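Local coordinates for proline iminopeptidase-related protein (Thermus thermophilus, PDB 2YYS) that is of unknown function but belongs to the S33 peptidase family of alpha/beta hydrolases and may act as a peptidase, at residues G6-G11 with A89-V94; L221-G226 with E238-L243. All blocks are in the same frame, centred on the assembly; numbering follows the deposited sequence.

Interaction 1 (G6-G11 with A89-V94)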
loop_
_atom_site.group_PDB
_atom_site.type_symbol
_atom_site.label_atom_id
_atom_site.label_comp_id
_atom_site.label_asym_id
_atom_site.label_seq_id
_atom_site.Cartn_x
_atom_site.Cartn_y
_atom_site.Cartn_z
ATOM N N GLY A 6 17.080 -11.066 3.843
ATOM C CA GLY A 6 18.344 -10.490 3.423
ATOM C C GLY A 6 18.175 -9.232 2.589
ATOM O O GLY A 6 17.067 -8.730 2.394
ATOM N N TYR A 7 19.290 -8.700 2.121
ATOM C CA TYR A 7 19.279 -7.612 1.169
ATOM C C TYR A 7 19.422 -8.249 -0.201
ATOM O O TYR A 7 20.338 -9.027 -0.432
ATOM C CB TYR A 7 20.450 -6.655 1.425
ATOM C CG TYR A 7 20.188 -5.527 2.396
ATOM C CD1 TYR A 7 19.021 -5.444 3.135
ATOM C CD2 TYR A 7 21.132 -4.527 2.573
ATOM C CE1 TYR A 7 18.796 -4.382 4.009
ATOM C CE2 TYR A 7 20.915 -3.468 3.444
ATOM C CZ TYR A 7 19.750 -3.400 4.157
ATOM O OH TYR A 7 19.543 -2.341 5.008
ATOM N N VAL A 8 18.509 -7.911 -1.100
ATOM C CA VAL A 8 18.536 -8.391 -2.472
ATOM C C VAL A 8 18.863 -7.222 -3.401
ATOM O O VAL A 8 18.079 -6.278 -3.487
ATOM C CB VAL A 8 17.173 -8.976 -2.864
ATOM C CG1 VAL A 8 17.176 -9.401 -4.307
ATOM C CG2 VAL A 8 16.815 -10.149 -1.951
ATOM N N PRO A 9 20.010 -7.280 -4.090
ATOM C CA PRO A 9 20.333 -6.293 -5.124
ATOM C C PRO A 9 19.352 -6.337 -6.287
ATOM O O PRO A 9 19.023 -7.409 -6.788
ATOM C CB PRO A 9 21.741 -6.704 -5.599
ATOM C CG PRO A 9 22.295 -7.557 -4.494
ATOM C CD PRO A 9 21.096 -8.270 -3.926
ATOM N N VAL A 10 18.908 -5.159 -6.696
ATOM C CA VAL A 10 17.933 -4.995 -7.761
ATOM C C VAL A 10 18.483 -4.077 -8.886
ATOM O O VAL A 10 17.782 -3.789 -9.845
ATOM C CB VAL A 10 16.581 -4.520 -7.119
ATOM C CG1 VAL A 10 15.812 -3.548 -7.963
ATOM C CG2 VAL A 10 15.709 -5.727 -6.781
ATOM N N GLY A 11 19.760 -3.690 -8.805
ATOM C CA GLY A 11 20.386 -2.818 -9.791
ATOM C C GLY A 11 20.678 -1.440 -9.230
ATOM O O GLY A 11 21.801 -1.142 -8.821
ATOM N N ALA A 89 11.245 -10.029 -8.273
ATOM C CA ALA A 89 10.641 -11.323 -8.610
ATOM C C ALA A 89 11.616 -12.197 -9.405
ATOM O O ALA A 89 11.743 -13.395 -9.151
ATOM C CB ALA A 89 9.346 -11.128 -9.392
ATOM N N GLU A 90 12.323 -11.580 -10.344
ATOM C CA GLU A 90 13.269 -12.305 -11.186
ATOM C C GLU A 90 14.490 -12.738 -10.381
ATOM O O GLU A 90 14.988 -13.835 -10.575
ATOM C CB GLU A 90 13.645 -11.479 -12.421
ATOM C CG GLU A 90 12.497 -11.455 -13.439
ATOM C CD GLU A 90 12.603 -10.363 -14.501
ATOM O OE1 GLU A 90 13.664 -9.687 -14.575
ATOM O OE2 GLU A 90 11.614 -10.194 -15.271
ATOM N N ALA A 91 14.924 -11.904 -9.439
ATOM C CA ALA A 91 16.047 -12.244 -8.568
ATOM C C ALA A 91 15.703 -13.453 -7.703
ATOM O O ALA A 91 16.560 -14.286 -7.438
ATOM C CB ALA A 91 16.437 -11.050 -7.703
ATOM N N LEU A 92 14.437 -13.569 -7.305
ATOM C CA LEU A 92 13.983 -14.686 -6.483
ATOM C C LEU A 92 13.515 -15.901 -7.299
ATOM O O LEU A 92 13.149 -16.915 -6.722
ATOM C CB LEU A 92 12.863 -14.229 -5.539
ATOM C CG LEU A 92 13.187 -13.100 -4.551
ATOM C CD1 LEU A 92 11.926 -12.742 -3.765
ATOM C CD2 LEU A 92 14.336 -13.488 -3.603
ATOM N N GLY A 93 13.544 -15.804 -8.629
ATOM C CA GLY A 93 13.132 -16.885 -9.514
ATOM C C GLY A 93 11.630 -17.131 -9.532
ATOM O O GLY A 93 11.184 -18.235 -9.822
ATOM N N VAL A 94 10.846 -16.105 -9.210
ATOM C CA VAL A 94 9.388 -16.188 -9.257
ATOM C C VAL A 94 8.925 -15.648 -10.614
ATOM O O VAL A 94 9.266 -14.527 -10.981
ATOM C CB VAL A 94 8.747 -15.368 -8.119
ATOM C CG1 VAL A 94 7.225 -15.414 -8.202
ATOM C CG2 VAL A 94 9.224 -15.875 -6.753
#

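Interaction 2 (L221-G226 with E238-L243)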
loop_
_atom_site.group_PDB
_atom_site.type_symbol
_atom_site.label_atom_id
_atom_site.label_comp_id
_atom_site.label_asym_id
_atom_site.label_seq_id
_atom_site.Cartn_x
_atom_site.Cartn_y
_atom_site.Cartn_z
ATOM N N LEU A 221 -9.292 -8.802 -8.935
ATOM C CA LEU A 221 -8.900 -7.608 -8.211
ATOM C C LEU A 221 -9.965 -7.367 -7.136
ATOM O O LEU A 221 -11.161 -7.464 -7.417
ATOM C CB LEU A 221 -8.838 -6.441 -9.200
ATOM C CG LEU A 221 -7.884 -5.260 -9.031
ATOM C CD1 LEU A 221 -6.487 -5.694 -8.788
ATOM C CD2 LEU A 221 -7.912 -4.410 -10.292
ATOM N N TYR A 222 -9.539 -7.060 -5.918
ATOM C CA TYR A 222 -10.451 -6.820 -4.803
ATOM C C TYR A 222 -10.016 -5.560 -4.071
ATOM O O TYR A 222 -8.823 -5.305 -3.921
ATOM C CB TYR A 222 -10.405 -7.992 -3.814
ATOM C CG TYR A 222 -11.691 -8.769 -3.652
ATOM C CD1 TYR A 222 -12.143 -9.598 -4.673
ATOM C CD2 TYR A 222 -12.448 -8.691 -2.467
ATOM C CE1 TYR A 222 -13.320 -10.335 -4.538
ATOM C CE2 TYR A 222 -13.641 -9.424 -2.315
ATOM C CZ TYR A 222 -14.073 -10.249 -3.362
ATOM O OH TYR A 222 -15.240 -10.996 -3.259
ATOM N N VAL A 223 -10.988 -4.797 -3.597
ATOM C CA VAL A 223 -10.735 -3.622 -2.796
ATOM C C VAL A 223 -11.337 -3.850 -1.412
ATOM O O VAL A 223 -12.512 -4.182 -1.285
ATOM C CB VAL A 223 -11.342 -2.354 -3.424
ATOM C CG1 VAL A 223 -11.138 -1.162 -2.515
ATOM C CG2 VAL A 223 -10.733 -2.087 -4.810
ATOM N N LEU A 224 -10.502 -3.688 -0.393
ATOM C CA LEU A 224 -10.903 -3.744 1.010
ATOM C C LEU A 224 -10.516 -2.433 1.643
ATOM O O LEU A 224 -9.373 -2.000 1.516
ATOM C CB LEU A 224 -10.156 -4.849 1.759
ATOM C CG LEU A 224 -10.708 -6.264 1.802
ATOM C CD1 LEU A 224 -10.836 -6.838 0.427
ATOM C CD2 LEU A 224 -9.792 -7.141 2.656
ATOM N N VAL A 225 -11.448 -1.810 2.346
ATOM C CA VAL A 225 -11.203 -0.496 2.917
ATOM C C VAL A 225 -12.045 -0.272 4.170
ATOM O O VAL A 225 -13.120 -0.838 4.322
ATOM C CB VAL A 225 -11.479 0.596 1.850
ATOM C CG1 VAL A 225 -12.959 0.638 1.480
ATOM C CG2 VAL A 225 -10.989 1.965 2.307
ATOM N N GLY A 226 -11.554 0.569 5.067
ATOM C CA GLY A 226 -12.285 0.885 6.283
ATOM C C GLY A 226 -13.240 2.022 6.006
ATOM O O GLY A 226 -12.872 3.000 5.374
ATOM N N GLU A 238 -14.875 4.879 -6.068
ATOM C CA GLU A 238 -14.482 5.228 -7.440
ATOM C C GLU A 238 -13.481 4.219 -7.998
ATOM O O GLU A 238 -13.611 3.780 -9.141
ATOM C CB GLU A 238 -13.875 6.650 -7.530
ATOM C CG GLU A 238 -14.857 7.812 -7.387
ATOM C CD GLU A 238 -15.902 7.853 -8.488
ATOM O OE1 GLU A 238 -15.674 7.291 -9.582
ATOM O OE2 GLU A 238 -16.972 8.443 -8.260
ATOM N N VAL A 239 -12.493 3.853 -7.188
ATOM C CA VAL A 239 -11.478 2.885 -7.598
ATOM C C VAL A 239 -12.129 1.576 -7.979
ATOM O O VAL A 239 -11.855 1.016 -9.039
ATOM C CB VAL A 239 -10.437 2.629 -6.480
ATOM C CG1 VAL A 239 -9.497 1.505 -6.847
ATOM C CG2 VAL A 239 -9.638 3.891 -6.212
ATOM N N ALA A 240 -12.996 1.082 -7.109
ATOM C CA ALA A 240 -13.622 -0.206 -7.328
ATOM C C ALA A 240 -14.528 -0.176 -8.552
ATOM O O ALA A 240 -14.561 -1.120 -9.328
ATOM C CB ALA A 240 -14.409 -0.615 -6.112
ATOM N N SER A 241 -15.267 0.908 -8.732
ATOM C CA SER A 241 -16.246 0.952 -9.819
ATOM C C SER A 241 -15.553 1.082 -11.193
ATOM O O SER A 241 -15.948 0.438 -12.155
ATOM C CB SER A 241 -17.309 2.030 -9.546
ATOM O OG SER A 241 -17.056 3.193 -10.288
ATOM N N ARG A 242 -14.466 1.839 -11.263
ATOM C CA ARG A 242 -13.708 1.973 -12.513
ATOM C C ARG A 242 -12.960 0.682 -12.894
ATOM O O ARG A 242 -12.881 0.331 -14.074
ATOM C CB ARG A 242 -12.755 3.171 -12.429
ATOM C CG ARG A 242 -13.492 4.491 -12.375
ATOM C CD ARG A 242 -12.749 5.615 -11.699
ATOM N NE ARG A 242 -13.610 6.785 -11.643
ATOM C CZ ARG A 242 -13.839 7.621 -12.655
ATOM N NH1 ARG A 242 -13.230 7.458 -13.821
ATOM N NH2 ARG A 242 -14.666 8.644 -12.492
ATOM N N LEU A 243 -12.455 -0.036 -11.887
ATOM C CA LEU A 243 -11.755 -1.304 -12.089
ATOM C C LEU A 243 -12.720 -2.478 -12.246
ATOM O O LEU A 243 -12.325 -3.552 -12.693
ATOM C CB LEU A 243 -10.821 -1.586 -10.905
ATOM C CG LEU A 243 -9.646 -0.642 -10.696
ATOM C CD1 LEU A 243 -8.967 -0.944 -9.369
ATOM C CD2 LEU A 243 -8.652 -0.780 -11.846
#

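Interaction 1 (G6-G11 with A89-V94)
Val8, on the outermost strand 3-9 of the alpha/beta-hydrolase sheet, faces Ala91 and Leu92 where helix 78-91 ends in a Schellman motif: Gly93 takes a positive phi of 72°, and two backbone bonds run back into the last turn, Val94 N to Ala89 O at 2.9 Å and Gly93 N to Glu90 O at 3.1 Å. The contact between the segments is small and apolar. Val8 divides its two methyls between neighbouring residues of the helix end. Its CG1 lies anti to the backbone N (chi1 177°) and meets the CB methyl of Ala91, while CG2, anti to the carbonyl carbon, has Leu92 CD2 as a loose neighbour. Leu92 starts off to one side of the strand, and the end of its side chain, through the CD2 methyl, comes closest to Val8. The backbone of Val8 pairs with Leu15 of strand 14-20, so this residue belongs to the sheet edge while its side chain also touches Leu88, one turn before Leu92. Leu92 further rests on Val56 of strand 54-58, which ties the helix end to the sheet beyond the edge strand. The contact lies at the surface, with Ala91 exposed. Of the two methyl contacts, Val8 CG1 to Ala91 CB is the closer at 3.8 Å; Val8 CG2 stands 4.5 Å from Leu92 CD2.

Interaction 2 (L221-G226 with E238-L243)
Leu221 and Leu243 are brought together by their torsions: chi1 of -150° and chi2 of 50° turn the branch of Leu221 toward the helix, and chi1 of -65° sets CG of Leu243 anti to its carbonyl carbon, which lays the side chain of Leu243 along the Leu221 methyl. They join the first strand and the helix of a beta-alpha-beta unit, strand 221-226, helix 236-243 and strand 247-250, at one end of the alpha/beta-hydrolase sheet. The strand and helix segments run nearly antiparallel, their axes 9.0 Å apart at closest approach. One leucine side chain crosses the other at a slant. Leu221 CD2 does the touching and lies against the flank of Leu243, in touch with the CB, CG and both methyls of that residue, Leu243 CD1 being the nearest at 3.7 Å. Two residues along the strand, Val223 points its side chain at the helix and meets the adjacent residues Val239 and Ala240. The methyl used is CG2, the one beside the backbone N of Val223, with Ala240 CB 4.2 Å away. All five touching residues are buried, and the interface is wholly apolar. Neighbouring strands extend this core: Leu221 and Leu243 reach Ala122 and Leu124 of strand 119-125, respectively, while Val223 and Ala240 both touch Ile247 of strand 247-250. On the Val239 side, Val223 CG2 stands 4.3 Å from Val239 CG1.

How the interactions relate
Both contacts pack a helix against the same eight-stranded mixed sheet, but toward its two ends. Interaction 1 uses the outermost strand 3-9, and interaction 2 uses strand 221-226, next to the opposite outermost strand, 247-250. Their centres are 30 Å apart and their nearest atoms about 17 Å apart, with no touch between them. They follow in series along the chain: segment 89-94 closes interaction 1 well before strand 221-226 opens interaction 2. The first is a small surface contact and the second is buried within a beta-alpha-beta unit. Together they attach helices near both borders of the sheet that forms the alpha/beta-hydrolase core.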